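Malate oxidoreductase (Thermotoga maritima, PDB 1VL6) probably catalyses the NAD-dependent oxidative decarboxylation of malate to pyruvate and carbon dioxide. Local coordinates at residues D167-S176 with A202-F210; I190-G201 with L214-D223. All blocks are in the same frame, centred on the assembly; numbering follows the deposited sequence.

How the contacts relate
Both contacts lie in the NAD-binding domain of the malic enzyme family, and their centres are about 12 Å apart. Along the chain their segments alternate: 167-176, then 190-201, then 202-210, then 214-223. Contact 1 packs helix 166-186 against helix 202-214. Contact 2 pairs strand 194-198 with strand 218-223, the two strands that helix 202-214 connects. That helix is therefore shared: it meets helix 166-186 in contact 1 and forms the crossover of the beta-alpha-beta unit whose strands pair in contact 2. The contacts also touch directly, with V208 packed on I200 and V219, and S176 on L214. Together they bring two helices and a parallel strand pair together near the GxGxxG turn, consistent with a dinucleotide-binding site.

Contact 1: D167-S176 with A202-F210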
loop_
_atom_site.group_PDB
_atom_site.type_symbol
_atom_site.label_atom_id
_atom_site.label_comp_id
_atom_site.label_asym_id
_atom_site.label_seq_id
_atom_site.Cartn_x
_atom_site.Cartn_y
_atom_site.Cartn_z
ATOM N N ASP A 167 -4.626 27.399 -9.414
ATOM C CA ASP A 167 -4.105 28.753 -9.336
ATOM C C ASP A 167 -5.160 29.778 -9.630
ATOM O O ASP A 167 -5.051 30.917 -9.205
ATOM C CB ASP A 167 -2.947 28.915 -10.321
ATOM C CG ASP A 167 -1.785 27.979 -9.983
ATOM O OD1 ASP A 167 -1.151 28.380 -8.959
ATOM O OD2 ASP A 167 -1.525 26.849 -10.583
ATOM N N GLN A 168 -6.187 29.370 -10.347
ATOM C CA GLN A 168 -7.328 30.204 -10.621
ATOM C C GLN A 168 -8.368 30.026 -9.545
ATOM O O GLN A 168 -8.635 30.962 -8.799
ATOM C CB GLN A 168 -7.925 29.840 -11.997
ATOM C CG GLN A 168 -7.040 30.126 -13.226
ATOM C CD GLN A 168 -7.837 30.098 -14.540
ATOM O OE1 GLN A 168 -8.805 30.838 -14.692
ATOM N NE2 GLN A 168 -7.410 29.273 -15.485
ATOM N N GLN A 169 -8.968 28.834 -9.485
ATOM C CA GLN A 169 -10.208 28.619 -8.686
ATOM C C GLN A 169 -9.904 28.347 -7.212
ATOM O O GLN A 169 -10.606 28.814 -6.319
ATOM C CB GLN A 169 -11.113 27.502 -9.291
ATOM C CG GLN A 169 -11.517 27.806 -10.753
ATOM C CD GLN A 169 -11.981 26.602 -11.533
ATOM O OE1 GLN A 169 -11.232 25.646 -11.682
ATOM N NE2 GLN A 169 -13.237 26.622 -12.000
ATOM N N GLY A 170 -8.847 27.608 -6.962
ATOM C CA GLY A 170 -8.420 27.327 -5.601
ATOM C C GLY A 170 -7.937 28.571 -4.897
ATOM O O GLY A 170 -8.379 28.889 -3.793
ATOM N N THR A 171 -7.050 29.310 -5.529
ATOM C CA THR A 171 -6.563 30.519 -4.910
ATOM C C THR A 171 -7.689 31.450 -4.655
ATOM O O THR A 171 -7.729 32.084 -3.613
ATOM C CB THR A 171 -5.607 31.233 -5.799
ATOM O OG1 THR A 171 -4.533 30.372 -6.143
ATOM C CG2 THR A 171 -4.940 32.406 -5.040
ATOM N N ALA A 172 -8.605 31.576 -5.614
ATOM C CA ALA A 172 -9.732 32.479 -5.418
ATOM C C ALA A 172 -10.616 32.033 -4.238
ATOM O O ALA A 172 -11.077 32.841 -3.466
ATOM C CB ALA A 172 -10.548 32.577 -6.689
ATOM N N VAL A 173 -10.823 30.731 -4.089
ATOM C CA VAL A 173 -11.657 30.228 -2.983
ATOM C C VAL A 173 -11.032 30.550 -1.627
ATOM O O VAL A 173 -11.688 31.115 -0.753
ATOM C CB VAL A 173 -11.903 28.730 -3.111
ATOM C CG1 VAL A 173 -12.474 28.132 -1.830
ATOM C CG2 VAL A 173 -12.848 28.490 -4.244
ATOM N N VAL A 174 -9.762 30.231 -1.473
ATOM C CA VAL A 174 -9.115 30.449 -0.212
ATOM C C VAL A 174 -8.937 31.940 0.078
ATOM O O VAL A 174 -9.143 32.380 1.204
ATOM C CB VAL A 174 -7.770 29.730 -0.157
ATOM C CG1 VAL A 174 -7.149 29.886 1.189
ATOM C CG2 VAL A 174 -7.973 28.279 -0.394
ATOM N N VAL A 175 -8.587 32.733 -0.917
ATOM C CA VAL A 175 -8.430 34.184 -0.694
ATOM C C VAL A 175 -9.773 34.773 -0.238
ATOM O O VAL A 175 -9.828 35.561 0.682
ATOM C CB VAL A 175 -7.986 34.866 -1.958
ATOM C CG1 VAL A 175 -8.110 36.384 -1.858
ATOM C CG2 VAL A 175 -6.532 34.459 -2.328
ATOM N N SER A 176 -10.859 34.328 -0.861
ATOM C CA SER A 176 -12.177 34.788 -0.546
ATOM C C SER A 176 -12.556 34.437 0.872
ATOM O O SER A 176 -13.095 35.282 1.590
ATOM C CB SER A 176 -13.171 34.153 -1.495
ATOM O OG SER A 176 -13.000 34.676 -2.800
ATOM N N ALA A 202 -3.390 34.488 -13.241
ATOM C CA ALA A 202 -4.373 33.422 -13.102
ATOM C C ALA A 202 -5.189 33.601 -11.844
ATOM O O ALA A 202 -6.427 33.458 -11.866
ATOM C CB ALA A 202 -3.717 32.101 -13.099
ATOM N N ALA A 203 -4.506 33.955 -10.755
ATOM C CA ALA A 203 -5.167 34.155 -9.497
ATOM C C ALA A 203 -5.895 35.469 -9.465
ATOM O O ALA A 203 -7.063 35.503 -9.056
ATOM C CB ALA A 203 -4.158 34.118 -8.415
ATOM N N GLY A 204 -5.198 36.555 -9.840
ATOM C CA GLY A 204 -5.742 37.906 -9.671
ATOM C C GLY A 204 -7.080 38.143 -10.366
ATOM O O GLY A 204 -8.042 38.633 -9.782
ATOM N N TYR A 205 -7.128 37.747 -11.620
ATOM C CA TYR A 205 -8.328 37.763 -12.437
ATOM C C TYR A 205 -9.506 37.116 -11.688
ATOM O O TYR A 205 -10.611 37.694 -11.617
ATOM C CB TYR A 205 -8.041 36.981 -13.731
ATOM C CG TYR A 205 -9.181 36.878 -14.707
ATOM C CD1 TYR A 205 -9.451 37.915 -15.589
ATOM C CD2 TYR A 205 -9.967 35.748 -14.758
ATOM C CE1 TYR A 205 -10.484 37.848 -16.471
ATOM C CE2 TYR A 205 -11.013 35.656 -15.670
ATOM C CZ TYR A 205 -11.264 36.713 -16.514
ATOM O OH TYR A 205 -12.278 36.648 -17.401
ATOM N N ASN A 206 -9.268 35.928 -11.123
ATOM C CA ASN A 206 -10.352 35.212 -10.482
ATOM C C ASN A 206 -10.712 35.800 -9.129
ATOM O O ASN A 206 -11.913 35.832 -8.747
ATOM C CB ASN A 206 -10.041 33.749 -10.343
ATOM C CG ASN A 206 -10.145 33.015 -11.649
ATOM O OD1 ASN A 206 -11.209 32.528 -11.982
ATOM N ND2 ASN A 206 -9.032 32.867 -12.364
ATOM N N ILE A 207 -9.691 36.266 -8.412
ATOM C CA ILE A 207 -9.916 36.923 -7.114
ATOM C C ILE A 207 -10.817 38.144 -7.320
ATOM O O ILE A 207 -11.775 38.379 -6.571
ATOM C CB ILE A 207 -8.588 37.350 -6.465
ATOM C CG1 ILE A 207 -7.853 36.123 -5.907
ATOM C CG2 ILE A 207 -8.837 38.336 -5.356
ATOM C CD1 ILE A 207 -6.337 36.318 -5.784
ATOM N N VAL A 208 -10.534 38.916 -8.356
ATOM C CA VAL A 208 -11.370 40.081 -8.633
ATOM C C VAL A 208 -12.819 39.658 -8.819
ATOM O O VAL A 208 -13.721 40.226 -8.223
ATOM C CB VAL A 208 -10.881 40.797 -9.886
ATOM C CG1 VAL A 208 -11.887 41.899 -10.337
ATOM C CG2 VAL A 208 -9.499 41.362 -9.644
ATOM N N LYS A 209 -13.044 38.664 -9.655
ATOM C CA LYS A 209 -14.406 38.224 -9.942
ATOM C C LYS A 209 -15.137 37.632 -8.714
ATOM O O LYS A 209 -16.320 37.844 -8.549
ATOM C CB LYS A 209 -14.399 37.206 -11.100
ATOM C CG LYS A 209 -14.255 37.849 -12.453
ATOM C CD LYS A 209 -14.312 36.820 -13.532
ATOM C CE LYS A 209 -14.360 37.439 -14.910
ATOM N NZ LYS A 209 -14.469 36.328 -15.867
ATOM N N PHE A 210 -14.440 36.883 -7.869
ATOM C CA PHE A 210 -15.058 36.370 -6.646
ATOM C C PHE A 210 -15.429 37.489 -5.725
ATOM O O PHE A 210 -16.513 37.441 -5.157
ATOM C CB PHE A 210 -14.145 35.404 -5.870
ATOM C CG PHE A 210 -14.270 33.969 -6.277
ATOM C CD1 PHE A 210 -13.850 33.544 -7.522
ATOM C CD2 PHE A 210 -14.803 33.038 -5.417
ATOM C CE1 PHE A 210 -13.964 32.227 -7.898
ATOM C CE2 PHE A 210 -14.896 31.735 -5.784
ATOM C CZ PHE A 210 -14.482 31.326 -7.027
#
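The side-chain amides of Q168 and N206 meet at a slant, their planes 49° apart. N206 ND2 donates to Q168 OE1 at 3.1 Å, in the carbonyl plane and on a lone pair. The same ND2 also donates to A202 O, 2.7 Å away, one turn back in its own helix. Q168 NE2 turns to C148 O and H165 ND1. With an alanine in place of N206, Q168 OE1 and A202 O would probably both lose this donor, leaving the Q168 amide held through NE2. Further along, F210 presents a ring face to A172: A172 CB sits 3.8 Å from the ring centroid, 24° off the normal. S176 OG lies 3.4 Å from F210 CB and bonds to A172 O. I207 crosses V175 at about a right angle, with I207 CD1 3.9 Å from V175 CG2. CG1 of I207 is anti to the carbonyl carbon (chi1 -74°), which brings it beside A172 CA. Small A172, A202 and A203 at the interface are consistent with the close approach of the segment axes, 7.6 Å. The two bonds from N206 ND2 tie its amide to both helices and fix its rotation, while A172 and F210 meet through apolar packing.

Contact 2: I190-G201 with L214-D223; sequences IEEVKVVVNGIG and LGVKNVVAVD
V195 and V197 take the backbone of strand 218-223 into a parallel ladder. V195 N donates to N218 O at 3.0 Å, and V220 N returns a bond to V195 O. V197 N then meets V220 O, V222 N meets V197 O, and G199 N closes the row on V222 O at 2.8 Å. CA-H...O contacts lie between these bonds, such as V196 CA to V220 O.

The second kind is a carboxylate bond at the C-terminal end. I200 N donates to D223 OD2 at 2.7 Å. It comes to the anti side, 20° out of the carboxylate plane. CG of D223 is anti to the backbone N (chi1 -154°), and this carries OD2 across to the turn after strand 194-198.

The rest is side-chain packing. On one face V196 CG1 touches V222 CG2 at 3.8 Å, and K194 runs alongside N218, pointing the same way. The amine of K194 goes on to A260 O and E262 O. On the face of V195 and A221, the side chains of V195 and V216 cross at about a right angle, with V195 CG2 against V216 CG1. From the turn, I200 CD1 reaches A221 CB at 3.7 Å. I190 CG1 lies 3.5 Å from V216 CG2. G215, in a Schellman motif after helix 202-214, lies beside I190.

Two parallel strands joined by a helix, with G199, G201 and G204 spaced as GxGxxG and an acidic residue ending the second strand, resemble the first beta-alpha-beta unit of a Rossmann fold. This is consistent with an NAD-binding site.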
loop_
_atom_site.group_PDB
_atom_site.type_symbol
_atom_site.label_atom_id
_atom_site.label_comp_id
_atom_site.label_asym_id
_atom_site.label_seq_id
_atom_site.Cartn_x
_atom_site.Cartn_y
_atom_site.Cartn_z
ATOM N N ILE A 190 -19.103 45.052 3.494
ATOM C CA ILE A 190 -18.478 44.590 2.262
ATOM C C ILE A 190 -18.757 45.486 1.052
ATOM O O ILE A 190 -17.906 45.677 0.214
ATOM C CB ILE A 190 -18.891 43.120 1.948
ATOM C CG1 ILE A 190 -17.999 42.539 0.850
ATOM C CG2 ILE A 190 -20.322 43.068 1.513
ATOM C CD1 ILE A 190 -18.071 41.054 0.742
ATOM N N GLU A 191 -19.962 46.016 0.979
ATOM C CA GLU A 191 -20.302 46.950 -0.081
ATOM C C GLU A 191 -19.593 48.328 0.098
ATOM O O GLU A 191 -19.699 49.164 -0.788
ATOM C CB GLU A 191 -21.818 47.110 -0.234
ATOM C CG GLU A 191 -22.531 47.882 0.868
ATOM C CD GLU A 191 -22.870 47.093 2.131
ATOM O OE1 GLU A 191 -22.504 45.885 2.273
ATOM O OE2 GLU A 191 -23.534 47.720 2.996
ATOM N N GLU A 192 -18.881 48.557 1.205
ATOM C CA GLU A 192 -18.217 49.863 1.405
ATOM C C GLU A 192 -16.706 49.854 1.350
ATOM O O GLU A 192 -16.131 50.886 1.174
ATOM C CB GLU A 192 -18.643 50.512 2.701
ATOM C CG GLU A 192 -20.164 50.632 2.819
ATOM C CD GLU A 192 -20.587 51.387 4.039
ATOM O OE1 GLU A 192 -19.755 51.536 4.961
ATOM O OE2 GLU A 192 -21.749 51.833 4.068
ATOM N N VAL A 193 -16.058 48.702 1.414
ATOM C CA VAL A 193 -14.595 48.665 1.426
ATOM C C VAL A 193 -13.941 48.808 0.061
ATOM O O VAL A 193 -14.483 48.313 -0.937
ATOM C CB VAL A 193 -14.024 47.368 2.073
ATOM C CG1 VAL A 193 -14.291 47.391 3.522
ATOM C CG2 VAL A 193 -14.610 46.141 1.439
ATOM N N LYS A 194 -12.761 49.453 0.055
ATOM C CA LYS A 194 -11.918 49.547 -1.121
ATOM C C LYS A 194 -10.859 48.454 -1.032
ATOM O O LYS A 194 -10.076 48.434 -0.063
ATOM C CB LYS A 194 -11.244 50.898 -1.149
ATOM C CG LYS A 194 -10.262 51.158 -2.289
ATOM C CD LYS A 194 -9.496 52.506 -2.131
ATOM C CE LYS A 194 -9.071 53.089 -3.495
ATOM N NZ LYS A 194 -7.901 54.024 -3.408
ATOM N N VAL A 195 -10.836 47.569 -2.027
ATOM C CA VAL A 195 -9.940 46.461 -2.046
ATOM C C VAL A 195 -9.036 46.537 -3.250
ATOM O O VAL A 195 -9.523 46.553 -4.373
ATOM C CB VAL A 195 -10.701 45.170 -2.178
ATOM C CG1 VAL A 195 -9.706 43.963 -2.110
ATOM C CG2 VAL A 195 -11.784 45.072 -1.105
ATOM N N VAL A 196 -7.717 46.575 -3.022
ATOM C CA VAL A 196 -6.762 46.660 -4.101
ATOM C C VAL A 196 -6.257 45.264 -4.385
ATOM O O VAL A 196 -5.705 44.646 -3.497
ATOM C CB VAL A 196 -5.579 47.546 -3.745
ATOM C CG1 VAL A 196 -4.509 47.425 -4.816
ATOM C CG2 VAL A 196 -5.993 48.973 -3.669
ATOM N N VAL A 197 -6.417 44.779 -5.618
ATOM C CA VAL A 197 -5.821 43.532 -6.030
ATOM C C VAL A 197 -4.664 43.801 -6.982
ATOM O O VAL A 197 -4.869 44.375 -8.044
ATOM C CB VAL A 197 -6.827 42.663 -6.739
ATOM C CG1 VAL A 197 -6.176 41.297 -7.156
ATOM C CG2 VAL A 197 -8.027 42.441 -5.871
ATOM N N ASN A 198 -3.460 43.353 -6.629
ATOM C CA ASN A 198 -2.296 43.582 -7.467
ATOM C C ASN A 198 -1.762 42.292 -8.053
ATOM O O ASN A 198 -1.415 41.369 -7.316
ATOM C CB ASN A 198 -1.181 44.221 -6.667
ATOM C CG ASN A 198 0.010 44.651 -7.545
ATOM O OD1 ASN A 198 -0.080 45.639 -8.237
ATOM N ND2 ASN A 198 1.129 43.903 -7.498
ATOM N N GLY A 199 -1.633 42.264 -9.382
ATOM C CA GLY A 199 -1.126 41.103 -10.136
ATOM C C GLY A 199 -2.296 40.338 -10.710
ATOM O O GLY A 199 -2.844 39.446 -10.060
ATOM N N ILE A 200 -2.681 40.691 -11.930
ATOM C CA ILE A 200 -3.901 40.135 -12.536
ATOM C C ILE A 200 -3.528 39.029 -13.500
ATOM O O ILE A 200 -3.694 39.142 -14.710
ATOM C CB ILE A 200 -4.705 41.238 -13.247
ATOM C CG1 ILE A 200 -4.847 42.480 -12.341
ATOM C CG2 ILE A 200 -6.085 40.717 -13.644
ATOM C CD1 ILE A 200 -5.802 42.267 -11.236
ATOM N N GLY A 201 -2.955 37.974 -12.946
ATOM C CA GLY A 201 -2.663 36.755 -13.676
ATOM C C GLY A 201 -3.758 35.760 -13.357
ATOM O O GLY A 201 -4.896 36.158 -13.144
ATOM N N LEU A 214 -19.100 38.315 -4.363
ATOM C CA LEU A 214 -19.366 38.301 -2.937
ATOM C C LEU A 214 -20.033 39.586 -2.447
ATOM O O LEU A 214 -20.776 39.556 -1.467
ATOM C CB LEU A 214 -18.118 37.969 -2.119
ATOM C CG LEU A 214 -17.738 36.473 -2.120
ATOM C CD1 LEU A 214 -16.402 36.276 -1.466
ATOM C CD2 LEU A 214 -18.793 35.639 -1.433
ATOM N N GLY A 215 -19.837 40.682 -3.167
ATOM C CA GLY A 215 -20.516 41.927 -2.864
ATOM C C GLY A 215 -19.668 43.178 -2.790
ATOM O O GLY A 215 -20.203 44.271 -2.535
ATOM N N VAL A 216 -18.359 43.031 -2.992
ATOM C CA VAL A 216 -17.463 44.148 -2.951
ATOM C C VAL A 216 -17.773 45.038 -4.152
ATOM O O VAL A 216 -18.015 44.530 -5.225
ATOM C CB VAL A 216 -15.996 43.652 -2.968
ATOM C CG1 VAL A 216 -15.042 44.787 -2.927
ATOM C CG2 VAL A 216 -15.735 42.754 -1.811
ATOM N N LYS A 217 -17.776 46.351 -3.961
ATOM C CA LYS A 217 -18.132 47.247 -5.023
ATOM C C LYS A 217 -16.931 48.014 -5.480
ATOM O O LYS A 217 -16.748 48.191 -6.663
ATOM C CB LYS A 217 -19.362 48.113 -4.643
ATOM C CG LYS A 217 -20.648 47.213 -4.435
ATOM C CD LYS A 217 -21.969 47.773 -4.943
ATOM C CE LYS A 217 -23.092 46.697 -4.929
ATOM N NZ LYS A 217 -22.772 45.370 -5.646
ATOM N N ASN A 218 -16.065 48.424 -4.580
ATOM C CA ASN A 218 -14.868 49.118 -4.974
ATOM C C ASN A 218 -13.618 48.223 -5.037
ATOM O O ASN A 218 -12.762 48.251 -4.173
ATOM C CB ASN A 218 -14.648 50.302 -4.056
ATOM C CG ASN A 218 -13.648 51.252 -4.626
ATOM O OD1 ASN A 218 -13.119 51.015 -5.725
ATOM N ND2 ASN A 218 -13.379 52.333 -3.907
ATOM N N VAL A 219 -13.520 47.442 -6.092
ATOM C CA VAL A 219 -12.319 46.653 -6.336
ATOM C C VAL A 219 -11.444 47.425 -7.301
ATOM O O VAL A 219 -11.915 47.893 -8.328
ATOM C CB VAL A 219 -12.624 45.311 -6.972
ATOM C CG1 VAL A 219 -11.344 44.525 -7.206
ATOM C CG2 VAL A 219 -13.596 44.497 -6.105
ATOM N N VAL A 220 -10.174 47.563 -6.950
ATOM C CA VAL A 220 -9.224 48.266 -7.789
ATOM C C VAL A 220 -8.127 47.291 -8.186
ATOM O O VAL A 220 -7.397 46.811 -7.324
ATOM C CB VAL A 220 -8.646 49.472 -7.050
ATOM C CG1 VAL A 220 -7.660 50.221 -7.925
ATOM C CG2 VAL A 220 -9.776 50.412 -6.625
ATOM N N ALA A 221 -8.057 47.003 -9.475
ATOM C CA ALA A 221 -7.107 46.068 -10.047
ATOM C C ALA A 221 -5.832 46.793 -10.487
ATOM O O ALA A 221 -5.884 47.892 -11.074
ATOM C CB ALA A 221 -7.719 45.412 -11.247
ATOM N N VAL A 222 -4.686 46.170 -10.232
ATOM C CA VAL A 222 -3.398 46.789 -10.555
ATOM C C VAL A 222 -2.464 45.716 -11.095
ATOM O O VAL A 222 -2.460 44.594 -10.601
ATOM C CB VAL A 222 -2.784 47.448 -9.304
ATOM C CG1 VAL A 222 -1.757 48.472 -9.676
ATOM C CG2 VAL A 222 -3.870 48.086 -8.455
ATOM N N ASP A 223 -1.693 46.065 -12.109
ATOM C CA ASP A 223 -0.691 45.180 -12.657
ATOM C C ASP A 223 0.534 46.064 -13.012
ATOM O O ASP A 223 0.663 47.181 -12.513
ATOM C CB ASP A 223 -1.280 44.434 -13.853
ATOM C CG ASP A 223 -0.605 43.101 -14.103
ATOM O OD1 ASP A 223 0.539 43.121 -14.664
ATOM O OD2 ASP A 223 -1.152 41.993 -13.792
#